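Local coordinates for citrate lyase, subunit 1 (Methanosaeta concilii, PDB 6HXI), which probably catalyses, as part of ATP citrate lyase, the ATP-driven conversion of citrate and coenzyme A into oxaloacetate and acetyl-CoA, at residues Tyr18-Tyr22 and Leu23-Ser27; Phe182-Ala185 and Leu186-Tyr190; Gly354-Met357 and Ala358-Tyr362; Arg390-Gly393 and Lys394-Gly397; His408-Arg411 and Ile412-Leu415. All blocks are in the same frame, centred on the assembly; numbering follows the deposited sequence.

Contact 1: residues Tyr18-Tyr22 and Leu23-Ser27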
loop_
_atom_site.group_PDB
_atom_site.type_symbol
_atom_site.label_atom_id
_atom_site.label_comp_id
_atom_site.label_asym_id
_atom_site.label_seq_id
_atom_site.Cartn_x
_atom_site.Cartn_y
_atom_site.Cartn_z
ATOM N N TYR C 18 43.691 47.221 3.317
ATOM C CA TYR C 18 42.484 47.636 2.600
ATOM C C TYR C 18 42.456 49.110 2.100
ATOM O O TYR C 18 41.735 49.375 1.133
ATOM C CB TYR C 18 41.232 47.272 3.432
ATOM C CG TYR C 18 41.189 45.781 3.679
ATOM C CD1 TYR C 18 40.926 44.892 2.638
ATOM C CD2 TYR C 18 41.570 45.248 4.906
ATOM C CE1 TYR C 18 40.981 43.513 2.830
ATOM C CE2 TYR C 18 41.643 43.869 5.105
ATOM C CZ TYR C 18 41.343 43.004 4.063
ATOM O OH TYR C 18 41.402 41.637 4.233
ATOM N N LEU C 19 43.283 50.025 2.639
ATOM C CA LEU C 19 43.282 51.395 2.100
ATOM C C LEU C 19 43.800 51.491 0.624
ATOM O O LEU C 19 43.199 52.264 -0.132
ATOM C CB LEU C 19 43.980 52.414 2.997
ATOM C CG LEU C 19 43.637 53.888 2.687
ATOM C CD1 LEU C 19 42.282 54.288 3.287
ATOM C CD2 LEU C 19 44.731 54.816 3.184
ATOM N N PRO C 20 44.807 50.693 0.155
ATOM C CA PRO C 20 45.219 50.782 -1.265
ATOM C C PRO C 20 44.165 50.360 -2.310
ATOM O O PRO C 20 44.475 50.357 -3.500
ATOM C CB PRO C 20 46.462 49.882 -1.334
ATOM C CG PRO C 20 46.903 49.700 0.060
ATOM C CD PRO C 20 45.667 49.737 0.880
ATOM N N GLU C 21 42.931 50.029 -1.873
ATOM C CA GLU C 21 41.788 49.628 -2.705
ATOM C C GLU C 21 40.902 50.829 -3.054
ATOM O O GLU C 21 40.124 50.766 -4.003
ATOM C CB GLU C 21 40.940 48.563 -1.982
ATOM C CG GLU C 21 41.532 47.164 -2.047
ATOM C CD GLU C 21 40.777 46.074 -1.310
ATOM O OE1 GLU C 21 39.526 46.135 -1.245
ATOM O OE2 GLU C 21 41.441 45.126 -0.835
ATOM N N TYR C 22 41.022 51.911 -2.274
ATOM C CA TYR C 22 40.289 53.176 -2.407
ATOM C C TYR C 22 41.232 54.291 -2.905
ATOM O O TYR C 22 40.820 55.189 -3.645
ATOM C CB TYR C 22 39.684 53.570 -1.034
ATOM C CG TYR C 22 38.838 52.490 -0.388
ATOM C CD1 TYR C 22 37.618 52.109 -0.938
ATOM C CD2 TYR C 22 39.265 51.838 0.762
ATOM C CE1 TYR C 22 36.833 51.119 -0.346
ATOM C CE2 TYR C 22 38.485 50.850 1.370
ATOM C CZ TYR C 22 37.270 50.491 0.811
ATOM O OH TYR C 22 36.499 49.504 1.387
ATOM N N LEU C 23 42.499 54.208 -2.485
ATOM C CA LEU C 23 43.588 55.138 -2.765
ATOM C C LEU C 23 44.719 54.388 -3.500
ATOM O O LEU C 23 44.603 53.181 -3.734
ATOM C CB LEU C 23 44.081 55.621 -1.381
ATOM C CG LEU C 23 44.870 56.913 -1.265
ATOM C CD1 LEU C 23 44.082 58.105 -1.807
ATOM C CD2 LEU C 23 45.264 57.158 0.182
ATOM N N ASP C 24 45.808 55.095 -3.863
ATOM C CA ASP C 24 47.000 54.477 -4.459
ATOM C C ASP C 24 48.022 54.377 -3.317
ATOM O O ASP C 24 49.176 54.774 -3.464
ATOM C CB ASP C 24 47.538 55.301 -5.642
ATOM C CG ASP C 24 46.524 55.612 -6.725
ATOM O OD1 ASP C 24 45.499 54.893 -6.808
ATOM O OD2 ASP C 24 46.749 56.576 -7.486
ATOM N N ASP C 25 47.556 53.864 -2.152
ATOM C CA ASP C 25 48.296 53.726 -0.897
ATOM C C ASP C 25 49.185 52.481 -0.873
ATOM O O ASP C 25 49.258 51.752 0.131
ATOM C CB ASP C 25 47.345 53.794 0.324
ATOM C CG ASP C 25 48.057 53.828 1.670
ATOM O OD1 ASP C 25 48.970 54.675 1.841
ATOM O OD2 ASP C 25 47.754 52.961 2.525
ATOM N N PHE C 26 49.908 52.264 -1.978
ATOM C CA PHE C 26 50.864 51.175 -2.075
ATOM C C PHE C 26 52.159 51.727 -1.491
ATOM O O PHE C 26 53.143 50.993 -1.332
ATOM C CB PHE C 26 51.027 50.722 -3.535
ATOM C CG PHE C 26 49.727 50.529 -4.286
ATOM C CD1 PHE C 26 48.929 49.412 -4.056
ATOM C CD2 PHE C 26 49.300 51.463 -5.222
ATOM C CE1 PHE C 26 47.729 49.236 -4.748
ATOM C CE2 PHE C 26 48.104 51.281 -5.919
ATOM C CZ PHE C 26 47.326 50.170 -5.674
ATOM N N SER C 27 52.133 53.038 -1.145
ATOM C CA SER C 27 53.234 53.778 -0.537
ATOM C C SER C 27 53.455 53.295 0.894
ATOM O O SER C 27 54.593 53.046 1.277
ATOM C CB SER C 27 52.965 55.278 -0.578
ATOM O OG SER C 27 53.172 55.803 -1.880
#

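Contact 2: residues Phe182-Ala185 and Leu186-Tyr190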
loop_
_atom_site.group_PDB
_atom_site.type_symbol
_atom_site.label_atom_id
_atom_site.label_comp_id
_atom_site.label_asym_id
_atom_site.label_seq_id
_atom_site.Cartn_x
_atom_site.Cartn_y
_atom_site.Cartn_z
ATOM N N PHE C 182 43.145 61.255 0.389
ATOM C CA PHE C 182 43.446 60.380 1.517
ATOM C C PHE C 182 42.300 60.270 2.517
ATOM O O PHE C 182 41.985 59.150 2.963
ATOM C CB PHE C 182 44.769 60.775 2.210
ATOM C CG PHE C 182 44.994 60.110 3.549
ATOM C CD1 PHE C 182 45.259 58.750 3.633
ATOM C CD2 PHE C 182 44.856 60.828 4.732
ATOM C CE1 PHE C 182 45.415 58.127 4.870
ATOM C CE2 PHE C 182 45.006 60.202 5.971
ATOM C CZ PHE C 182 45.292 58.857 6.029
ATOM N N ILE C 183 41.679 61.410 2.879
ATOM C CA ILE C 183 40.585 61.415 3.871
ATOM C C ILE C 183 39.278 60.881 3.246
ATOM O O ILE C 183 38.451 60.312 3.970
ATOM C CB ILE C 183 40.424 62.764 4.628
ATOM C CG1 ILE C 183 39.779 63.873 3.762
ATOM C CG2 ILE C 183 41.783 63.222 5.227
ATOM C CD1 ILE C 183 39.410 65.154 4.572
ATOM N N THR C 184 39.140 60.995 1.890
ATOM C CA THR C 184 37.996 60.459 1.134
ATOM C C THR C 184 38.077 58.927 1.163
ATOM O O THR C 184 37.060 58.268 1.377
ATOM C CB THR C 184 37.934 61.070 -0.293
ATOM O OG1 THR C 184 37.601 62.455 -0.174
ATOM C CG2 THR C 184 36.901 60.399 -1.197
ATOM N N ALA C 185 39.300 58.380 0.968
ATOM C CA ALA C 185 39.615 56.949 1.004
ATOM C C ALA C 185 39.449 56.409 2.427
ATOM O O ALA C 185 38.913 55.314 2.610
ATOM C CB ALA C 185 41.041 56.725 0.529
ATOM N N LEU C 186 39.890 57.199 3.431
ATOM C CA LEU C 186 39.803 56.849 4.850
ATOM C C LEU C 186 38.356 56.697 5.293
ATOM O O LEU C 186 38.066 55.779 6.058
ATOM C CB LEU C 186 40.546 57.854 5.735
ATOM C CG LEU C 186 40.859 57.384 7.160
ATOM C CD1 LEU C 186 42.036 56.434 7.170
ATOM C CD2 LEU C 186 41.140 58.566 8.064
ATOM N N TRP C 187 37.448 57.564 4.778
ATOM C CA TRP C 187 36.007 57.471 5.046
ATOM C C TRP C 187 35.439 56.170 4.458
ATOM O O TRP C 187 34.637 55.510 5.112
ATOM C CB TRP C 187 35.226 58.675 4.495
ATOM C CG TRP C 187 33.757 58.542 4.770
ATOM C CD1 TRP C 187 33.125 58.747 5.962
ATOM C CD2 TRP C 187 32.771 58.012 3.880
ATOM N NE1 TRP C 187 31.793 58.426 5.854
ATOM C CE2 TRP C 187 31.552 57.946 4.594
ATOM C CE3 TRP C 187 32.806 57.549 2.552
ATOM C CZ2 TRP C 187 30.363 57.501 4.004
ATOM C CZ3 TRP C 187 31.628 57.122 1.962
ATOM C CH2 TRP C 187 30.423 57.094 2.687
ATOM N N ARG C 188 35.852 55.816 3.226
ATOM C CA ARG C 188 35.401 54.604 2.539
ATOM C C ARG C 188 35.876 53.387 3.324
ATOM O O ARG C 188 35.105 52.458 3.550
ATOM C CB ARG C 188 35.921 54.586 1.089
ATOM C CG ARG C 188 35.381 55.717 0.227
ATOM C CD ARG C 188 35.604 55.414 -1.246
ATOM N NE ARG C 188 35.584 56.619 -2.079
ATOM C CZ ARG C 188 34.486 57.176 -2.589
ATOM N NH1 ARG C 188 33.286 56.667 -2.325
ATOM N NH2 ARG C 188 34.576 58.264 -3.340
ATOM N N PHE C 189 37.117 53.445 3.809
ATOM C CA PHE C 189 37.728 52.434 4.651
ATOM C C PHE C 189 36.954 52.313 5.978
ATOM O O PHE C 189 36.656 51.210 6.407
ATOM C CB PHE C 189 39.209 52.790 4.874
ATOM C CG PHE C 189 39.958 51.977 5.903
ATOM C CD1 PHE C 189 40.359 50.675 5.625
ATOM C CD2 PHE C 189 40.298 52.530 7.137
ATOM C CE1 PHE C 189 41.054 49.923 6.574
ATOM C CE2 PHE C 189 40.994 51.777 8.087
ATOM C CZ PHE C 189 41.368 50.474 7.798
ATOM N N TYR C 190 36.590 53.444 6.585
ATOM C CA TYR C 190 35.825 53.527 7.843
ATOM C C TYR C 190 34.436 52.867 7.654
ATOM O O TYR C 190 34.024 52.015 8.454
ATOM C CB TYR C 190 35.697 55.019 8.227
ATOM C CG TYR C 190 34.832 55.318 9.436
ATOM C CD1 TYR C 190 35.381 55.375 10.712
ATOM C CD2 TYR C 190 33.484 55.643 9.292
ATOM C CE1 TYR C 190 34.594 55.675 11.825
ATOM C CE2 TYR C 190 32.697 55.969 10.392
ATOM C CZ TYR C 190 33.256 55.976 11.658
ATOM O OH TYR C 190 32.487 56.279 12.751
#

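Contact 3: residues Gly354-Met357 and Ala358-Tyr362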
loop_
_atom_site.group_PDB
_atom_site.type_symbol
_atom_site.label_atom_id
_atom_site.label_comp_id
_atom_site.label_asym_id
_atom_site.label_seq_id
_atom_site.Cartn_x
_atom_site.Cartn_y
_atom_site.Cartn_z
ATOM N N GLY C 354 17.000 25.997 33.700
ATOM C CA GLY C 354 18.450 25.984 33.500
ATOM C C GLY C 354 19.204 26.397 34.760
ATOM O O GLY C 354 20.204 25.770 35.127
ATOM N N VAL C 355 18.695 27.444 35.443
ATOM C CA VAL C 355 19.225 27.989 36.707
ATOM C C VAL C 355 19.109 26.916 37.817
ATOM O O VAL C 355 20.080 26.675 38.532
ATOM C CB VAL C 355 18.521 29.328 37.098
ATOM C CG1 VAL C 355 18.944 29.803 38.493
ATOM C CG2 VAL C 355 18.756 30.418 36.046
ATOM N N VAL C 356 17.929 26.276 37.947
ATOM C CA VAL C 356 17.667 25.211 38.928
ATOM C C VAL C 356 18.621 24.030 38.699
ATOM O O VAL C 356 19.223 23.569 39.659
ATOM C CB VAL C 356 16.156 24.804 38.996
ATOM C CG1 VAL C 356 15.942 23.483 39.738
ATOM C CG2 VAL C 356 15.321 25.909 39.643
ATOM N N MET C 357 18.803 23.591 37.429
ATOM C CA MET C 357 19.707 22.486 37.054
ATOM C C MET C 357 21.164 22.717 37.477
ATOM O O MET C 357 21.821 21.785 37.957
ATOM C CB MET C 357 19.632 22.202 35.555
ATOM C CG MET C 357 18.410 21.418 35.175
ATOM S SD MET C 357 18.218 21.227 33.401
ATOM C CE MET C 357 17.602 19.511 33.379
ATOM N N ALA C 358 21.656 23.967 37.310
ATOM C CA ALA C 358 23.010 24.337 37.707
ATOM C C ALA C 358 23.133 24.364 39.227
ATOM O O ALA C 358 24.091 23.791 39.747
ATOM C CB ALA C 358 23.392 25.674 37.117
ATOM N N LEU C 359 22.136 24.963 39.939
ATOM C CA LEU C 359 22.106 25.042 41.405
ATOM C C LEU C 359 22.095 23.660 42.053
ATOM O O LEU C 359 22.779 23.466 43.061
ATOM C CB LEU C 359 20.942 25.899 41.922
ATOM C CG LEU C 359 21.028 27.409 41.671
ATOM C CD1 LEU C 359 19.684 28.067 41.876
ATOM C CD2 LEU C 359 22.063 28.071 42.556
ATOM N N GLU C 360 21.364 22.693 41.441
ATOM C CA GLU C 360 21.295 21.288 41.868
ATOM C C GLU C 360 22.686 20.658 41.805
ATOM O O GLU C 360 23.069 19.937 42.728
ATOM C CB GLU C 360 20.341 20.490 40.966
ATOM C CG GLU C 360 18.897 20.468 41.440
ATOM C CD GLU C 360 17.908 19.813 40.490
ATOM O OE1 GLU C 360 17.716 20.337 39.367
ATOM O OE2 GLU C 360 17.285 18.805 40.893
ATOM N N GLU C 361 23.437 20.937 40.716
ATOM C CA GLU C 361 24.786 20.416 40.492
ATOM C C GLU C 361 25.831 20.994 41.427
ATOM O O GLU C 361 26.779 20.291 41.784
ATOM C CB GLU C 361 25.210 20.590 39.027
ATOM C CG GLU C 361 24.990 19.320 38.228
ATOM C CD GLU C 361 25.390 19.389 36.770
ATOM O OE1 GLU C 361 26.576 19.679 36.488
ATOM O OE2 GLU C 361 24.523 19.115 35.907
ATOM N N TYR C 362 25.668 22.271 41.814
ATOM C CA TYR C 362 26.576 22.985 42.712
ATOM C C TYR C 362 26.161 22.923 44.195
ATOM O O TYR C 362 26.754 23.631 45.002
ATOM C CB TYR C 362 26.773 24.439 42.235
ATOM C CG TYR C 362 27.889 24.569 41.226
ATOM C CD1 TYR C 362 27.668 24.319 39.875
ATOM C CD2 TYR C 362 29.180 24.907 41.624
ATOM C CE1 TYR C 362 28.703 24.405 38.945
ATOM C CE2 TYR C 362 30.222 24.995 40.703
ATOM C CZ TYR C 362 29.979 24.740 39.366
ATOM O OH TYR C 362 31.001 24.822 38.454
#

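Contact 4: residues Arg390-Gly393 and Lys394-Gly397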
loop_
_atom_site.group_PDB
_atom_site.type_symbol
_atom_site.label_atom_id
_atom_site.label_comp_id
_atom_site.label_asym_id
_atom_site.label_seq_id
_atom_site.Cartn_x
_atom_site.Cartn_y
_atom_site.Cartn_z
ATOM N N ARG C 390 11.269 27.563 44.589
ATOM C CA ARG C 390 10.730 27.334 45.932
ATOM C C ARG C 390 10.912 25.878 46.341
ATOM O O ARG C 390 11.300 25.618 47.483
ATOM C CB ARG C 390 9.247 27.744 46.028
ATOM C CG ARG C 390 9.045 29.237 46.139
ATOM C CD ARG C 390 7.596 29.584 46.373
ATOM N NE ARG C 390 7.272 30.930 45.890
ATOM C CZ ARG C 390 6.598 31.178 44.772
ATOM N NH1 ARG C 390 6.170 30.179 44.012
ATOM N NH2 ARG C 390 6.339 32.429 44.411
ATOM N N ASP C 391 10.650 24.934 45.399
ATOM C CA ASP C 391 10.799 23.487 45.597
ATOM C C ASP C 391 12.269 23.120 45.788
ATOM O O ASP C 391 12.569 22.189 46.530
ATOM C CB ASP C 391 10.209 22.704 44.409
ATOM C CG ASP C 391 8.709 22.847 44.178
ATOM O OD1 ASP C 391 8.043 23.555 44.969
ATOM O OD2 ASP C 391 8.210 22.286 43.188
ATOM N N LEU C 392 13.173 23.860 45.115
ATOM C CA LEU C 392 14.625 23.696 45.173
ATOM C C LEU C 392 15.161 24.108 46.540
ATOM O O LEU C 392 15.886 23.327 47.157
ATOM C CB LEU C 392 15.305 24.494 44.037
ATOM C CG LEU C 392 16.831 24.383 43.900
ATOM C CD1 LEU C 392 17.246 22.984 43.504
ATOM C CD2 LEU C 392 17.358 25.388 42.891
ATOM N N GLY C 393 14.768 25.296 47.011
ATOM C CA GLY C 393 15.152 25.836 48.318
ATOM C C GLY C 393 14.772 24.972 49.508
ATOM O O GLY C 393 15.435 25.019 50.544
ATOM N N LYS C 394 13.707 24.172 49.371
ATOM C CA LYS C 394 13.250 23.261 50.421
ATOM C C LYS C 394 14.059 21.934 50.450
ATOM O O LYS C 394 13.911 21.155 51.398
ATOM C CB LYS C 394 11.738 22.983 50.278
ATOM C CG LYS C 394 10.847 24.190 50.557
ATOM C CD LYS C 394 9.372 23.887 50.287
ATOM C CE LYS C 394 8.651 25.027 49.591
ATOM N NZ LYS C 394 8.407 26.191 50.491
ATOM N N ARG C 395 14.910 21.678 49.433
ATOM C CA ARG C 395 15.681 20.430 49.379
ATOM C C ARG C 395 17.217 20.612 49.255
ATOM O O ARG C 395 17.960 19.698 49.614
ATOM C CB ARG C 395 15.144 19.503 48.262
ATOM C CG ARG C 395 15.388 19.991 46.837
ATOM C CD ARG C 395 14.870 18.999 45.817
ATOM N NE ARG C 395 15.402 19.271 44.481
ATOM C CZ ARG C 395 14.811 20.043 43.574
ATOM N NH1 ARG C 395 15.375 20.236 42.392
ATOM N NH2 ARG C 395 13.649 20.626 43.842
ATOM N N LEU C 396 17.675 21.768 48.737
ATOM C CA LEU C 396 19.085 22.092 48.492
ATOM C C LEU C 396 19.925 22.279 49.755
ATOM O O LEU C 396 21.102 21.915 49.754
ATOM C CB LEU C 396 19.207 23.330 47.573
ATOM C CG LEU C 396 20.388 23.373 46.586
ATOM C CD1 LEU C 396 20.328 22.234 45.568
ATOM C CD2 LEU C 396 20.393 24.660 45.820
ATOM N N GLY C 397 19.331 22.854 50.799
ATOM C CA GLY C 397 20.027 23.104 52.059
ATOM C C GLY C 397 20.683 24.468 52.142
ATOM O O GLY C 397 21.548 24.697 52.991
#

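Contact 5: residues His408-Arg411 and Ile412-Leu415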
loop_
_atom_site.group_PDB
_atom_site.type_symbol
_atom_site.label_atom_id
_atom_site.label_comp_id
_atom_site.label_asym_id
_atom_site.label_seq_id
_atom_site.Cartn_x
_atom_site.Cartn_y
_atom_site.Cartn_z
ATOM N N HIS C 408 8.786 44.982 44.856
ATOM C CA HIS C 408 9.442 46.011 44.055
ATOM C C HIS C 408 10.737 45.409 43.474
ATOM O O HIS C 408 11.452 44.695 44.176
ATOM C CB HIS C 408 9.681 47.268 44.918
ATOM C CG HIS C 408 10.579 48.293 44.305
ATOM N ND1 HIS C 408 10.426 48.701 42.986
ATOM C CD2 HIS C 408 11.608 48.977 44.859
ATOM C CE1 HIS C 408 11.380 49.597 42.773
ATOM N NE2 HIS C 408 12.104 49.812 43.878
ATOM N N MET C 409 10.987 45.633 42.186
ATOM C CA MET C 409 12.113 45.036 41.441
ATOM C C MET C 409 13.430 44.909 42.223
ATOM O O MET C 409 13.974 43.809 42.341
ATOM C CB MET C 409 12.365 45.756 40.107
ATOM C CG MET C 409 13.301 44.988 39.187
ATOM S SD MET C 409 13.679 45.854 37.656
ATOM C CE MET C 409 14.949 46.964 38.196
ATOM N N THR C 410 13.908 46.015 42.783
ATOM C CA THR C 410 15.204 46.056 43.445
ATOM C C THR C 410 15.142 45.863 44.981
ATOM O O THR C 410 16.153 46.099 45.653
ATOM C CB THR C 410 15.929 47.343 43.016
ATOM O OG1 THR C 410 17.272 47.290 43.478
ATOM C CG2 THR C 410 15.237 48.616 43.492
ATOM N N ARG C 411 13.994 45.378 45.517
ATOM C CA ARG C 411 13.817 45.164 46.952
ATOM C C ARG C 411 14.683 44.019 47.515
ATOM O O ARG C 411 14.987 44.026 48.709
ATOM C CB ARG C 411 12.336 44.978 47.311
ATOM C CG ARG C 411 11.946 45.572 48.665
ATOM C CD ARG C 411 10.565 45.118 49.117
ATOM N NE ARG C 411 9.478 45.695 48.311
ATOM C CZ ARG C 411 8.225 45.242 48.295
ATOM N NH1 ARG C 411 7.882 44.193 49.034
ATOM N NH2 ARG C 411 7.310 45.833 47.538
ATOM N N ILE C 412 15.103 43.055 46.655
ATOM C CA ILE C 412 15.953 41.929 47.082
ATOM C C ILE C 412 17.398 42.379 47.381
ATOM O O ILE C 412 18.129 41.653 48.055
ATOM C CB ILE C 412 15.904 40.694 46.139
ATOM C CG1 ILE C 412 16.283 41.046 44.667
ATOM C CG2 ILE C 412 14.545 39.983 46.237
ATOM C CD1 ILE C 412 17.033 39.931 43.935
ATOM N N VAL C 413 17.799 43.573 46.891
ATOM C CA VAL C 413 19.135 44.130 47.129
ATOM C C VAL C 413 19.291 44.538 48.615
ATOM O O VAL C 413 20.154 43.946 49.269
ATOM C CB VAL C 413 19.543 45.246 46.126
ATOM C CG1 VAL C 413 20.876 45.886 46.508
ATOM C CG2 VAL C 413 19.604 44.695 44.709
ATOM N N PRO C 414 18.472 45.463 49.198
ATOM C CA PRO C 414 18.640 45.787 50.631
ATOM C C PRO C 414 18.347 44.603 51.555
ATOM O O PRO C 414 19.007 44.462 52.576
ATOM C CB PRO C 414 17.648 46.930 50.858
ATOM C CG PRO C 414 17.357 47.469 49.497
ATOM C CD PRO C 414 17.388 46.274 48.614
ATOM N N LEU C 415 17.402 43.727 51.159
ATOM C CA LEU C 415 17.007 42.499 51.873
ATOM C C LEU C 415 18.202 41.532 52.058
ATOM O O LEU C 415 18.270 40.807 53.059
ATOM C CB LEU C 415 15.871 41.800 51.076
ATOM C CG LEU C 415 14.526 41.513 51.797
ATOM C CD1 LEU C 415 13.857 42.791 52.344
ATOM C CD2 LEU C 415 13.555 40.811 50.853
#

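Contact 1: residues Tyr18-Tyr22 and Leu23-Ser27
Pro20 sets its ring against Asp25 and Phe26, which come back past it once the chain has turned through Tyr22 and Leu23. The proline and aspartate side chains meet at a slant, with CG of Pro20 a tight 3.1 Å from the carbonyl O of Asp25. On the Phe26 flank, CB of Pro20 touches ring atom CE1 at 3.7 Å, and the Pro20 carbonyl O lies 3.6 Å from CZ of Phe26. A glycine in place of Pro20 would probably leave the Phe26 ring without its apolar neighbour and set the turn free to flex. Leu19 crosses Asp25 at about a right angle: its CG stands opposite the backbone N (chi1 -163°), which carries CD2 to 3.6 Å from OD2 of Asp25 and to 3.8 Å from CD2 of Leu23. The turn is closed by the nearly straight bond from Leu23 N to Leu19 O (3.1 Å, 159°), an oxygen that also accepts from Tyr22 N at the end of the 3-10 segment 19-21. The Tyr22 ring packs on Ala185 and Arg188 of helix 173-192, its OH bonded to Arg230, while Leu23 and Asp25 rest on Ile210 of strand 209-220. Asp25 is the centre of an inverse gamma turn; its OD2, beside CB and CD2 of Leu19, is buried with no polar partner in the model, which is likely to raise its pKa.

Contact 2: residues Phe182-Ala185 and Leu186-Tyr190
Phe182 to Leu186, Ile183 to Trp187 and Ala185 to Phe189 are joined by regular alpha-helical bonds of 2.9 to 3.0 Å from each later N to the earlier O, whereas Arg188 N reaches Thr184 O only weakly. On one flank Thr184 and Arg188 run side by side, pointing the same way. CG2 of Thr184 lies 3.8 Å from NH2 of Arg188, and the arginine CG packs 3.3 Å from the Thr184 carbonyl O. With its chain extended from CG to NE, Arg188 carries NH1 to a salt bridge with Asp160, while OG1 of Thr184 turns back to Glu180 O. A leucine in place of Arg188 would probably leave the Asp160 carboxylate without its mate and the Thr184 methyl without the guanidinium beside it. On another flank CD1 of Leu186 meets CZ of the Phe182 ring obliquely at 4.2 Å. Phe182 and Leu186 both pack on Ile200, joined by Tyr190 against strand 195-206; Leu186 and Phe189 also touch Leu15 of helix 8-18. CB of Trp187 lies 3.6 Å from Thr184 O, and the indole NE1 bonds Asp129. The side-chain row Phe182, Leu186, Tyr190, spaced four apart, is that of a helix lying on a sheet: helix 173-192 covers the antiparallel sheet of the ATP-grasp domain, with helix 8-18 beside it.

Contact 3: residues Gly354-Met357 and Ala358-Tyr362
Glu360 and Val356 share the shortest bond here, from Glu360 N to Val356 O at 2.9 Å. Leu359 N to Val355 O follows at 3.0 Å with an N-H...O angle of 165°; Ala358 N to Gly354 O is longer at 3.2 Å, and Glu361 N to Met357 O is weak. The Glu360 carboxylate reaches out through OE2 to a salt bridge with Arg395 of helix 382-396, and OE2 of Glu361 is hydrogen-bonded to Tyr315 OH. These are the last turns of helix 348-361, which with helix 363-368 makes the crossover between the neighbouring parallel strands 334-338 and 371-376 of the citrate-binding domain; Tyr362 leaves helical angles and stands at the N-cap position of the next helix. Further out, Val355 and Leu359 lie alongside each other: chi1 of 173° sets CG1 of Val355 on the carbonyl side, opposite the backbone N, 3.9 Å from CD1 of Leu359. The Val356 and Glu360 side chains meet where CG1 of Val356 comes 3.6 Å from OE1 of Glu360. Val355 and Ala358 face Thr318 of helix 311-325, while Val356 and Leu359 pack on Leu392 of helix 382-396.

Contact 4: residues Arg390-Gly393 and Lys394-Gly397
Leu392, Lys394 and Arg395 are the residues most wrapped by this last turn of helix 382-396. Leu392 works with both its backbone and its side chain. Its carbonyl O takes two bonds, from Leu396 N at 2.9 Å, almost in line with the carbonyl, and from Arg395 N at 3.0 Å, which stands 55° out of the carbonyl plane; one bond spans four residues and the other three, consistent with the helix tightening toward 3-10 geometry as it ends. CD1 of Leu392 meets CD1 of Leu396 at 3.8 Å. The same Leu392 methyl lies over a face of the Arg395 guanidinium, 3.5 Å from NH1 and toward the rim of the group. Arg395 gets there because chi1 of 69° places CG between backbone N and carbonyl carbon, from where the extended chain folds back along Leu392; Glu360 holds its NH1 from the side of helix 348-361. Lys394 lays its bent chain along the Arg390 carbonyl, its CG and CE both 3.4 Å from Arg390 O, while its own N bonds that oxygen only weakly. Gly397 then leaves the helix with a positive phi of 91°, where a CB would be jammed against the preceding carbonyl. Helix 382-396 is the connecting helix of a beta-alpha-beta unit between the parallel strands 371-376 and 400-403, and this turn is its C-terminal end.

Contact 5: residues His408-Arg411 and Ile412-Leu415
Thr410 and Val413 meet through their first torsions: chi1 of -171° lays OG1 of Thr410 beside its own carbonyl carbon, and chi1 of 174° puts CG2 of Val413 beside its backbone N. OG1 of Thr410 therefore comes 3.7 Å from CG2 of Val413. The hydroxyl's polar partner lies elsewhere, at Thr289 OG1 on helix 280-292, against which Val413 also packs through Tyr286 and Ile290. In the backbone, Val413 N bonds Thr410 O at 3.3 Å, the donor rising 58° above the carbonyl plane in a tight turn leading into the helix. Pro414 has no N-H to follow it; its CD instead fills the place, 3.2 Å from Thr410 O and 3.3 Å from Arg411 O. The next bond, Leu415 N to Arg411 O, is weak at 3.5 Å, and CB of Leu415 covers the same oxygen at 3.4 Å. On the sheet side, Ile412 and Leu415 both rest on His403 of strand 400-403, with Ile412 also reaching Tyr374 and Arg376 of strand 371-376. Met409, whose side chain is about 8 Å from a bound citrate, packs on Ile285 and Tyr286, and on Met181 of the chain of the succinyl-CoA ligase alpha subunit; His408 NE2 makes a weak hydrogen bond to Asp306 of that chain. A loop thus winds into the short helix 412-417, with Pro414 near its start, across one face of the parallel sheet in the citrate-binding domain, near the citrate site and a subunit boundary.

Overall arrangement
Each contact is local and continuous, so the five follow one another along the chain without nesting or crossing. Contact 1 closes the turn after helix 8-18 and touches contact 2 on helix 173-192, Leu23 CB lying 3.8 Å from Ala185 CB; together they join elements of the ATP-grasp domain. The other three belong to the citrate-binding domain, on the opposite side of the chain's centre. Contacts 3 and 4, the ends of helices 348-361 and 382-396, are tied by packing, Leu396 CD1 lying 3.7 Å from Leu359 O. Contact 5, after the last parallel strand, touches neither; its nearest atoms are about 11 Å from contact 4.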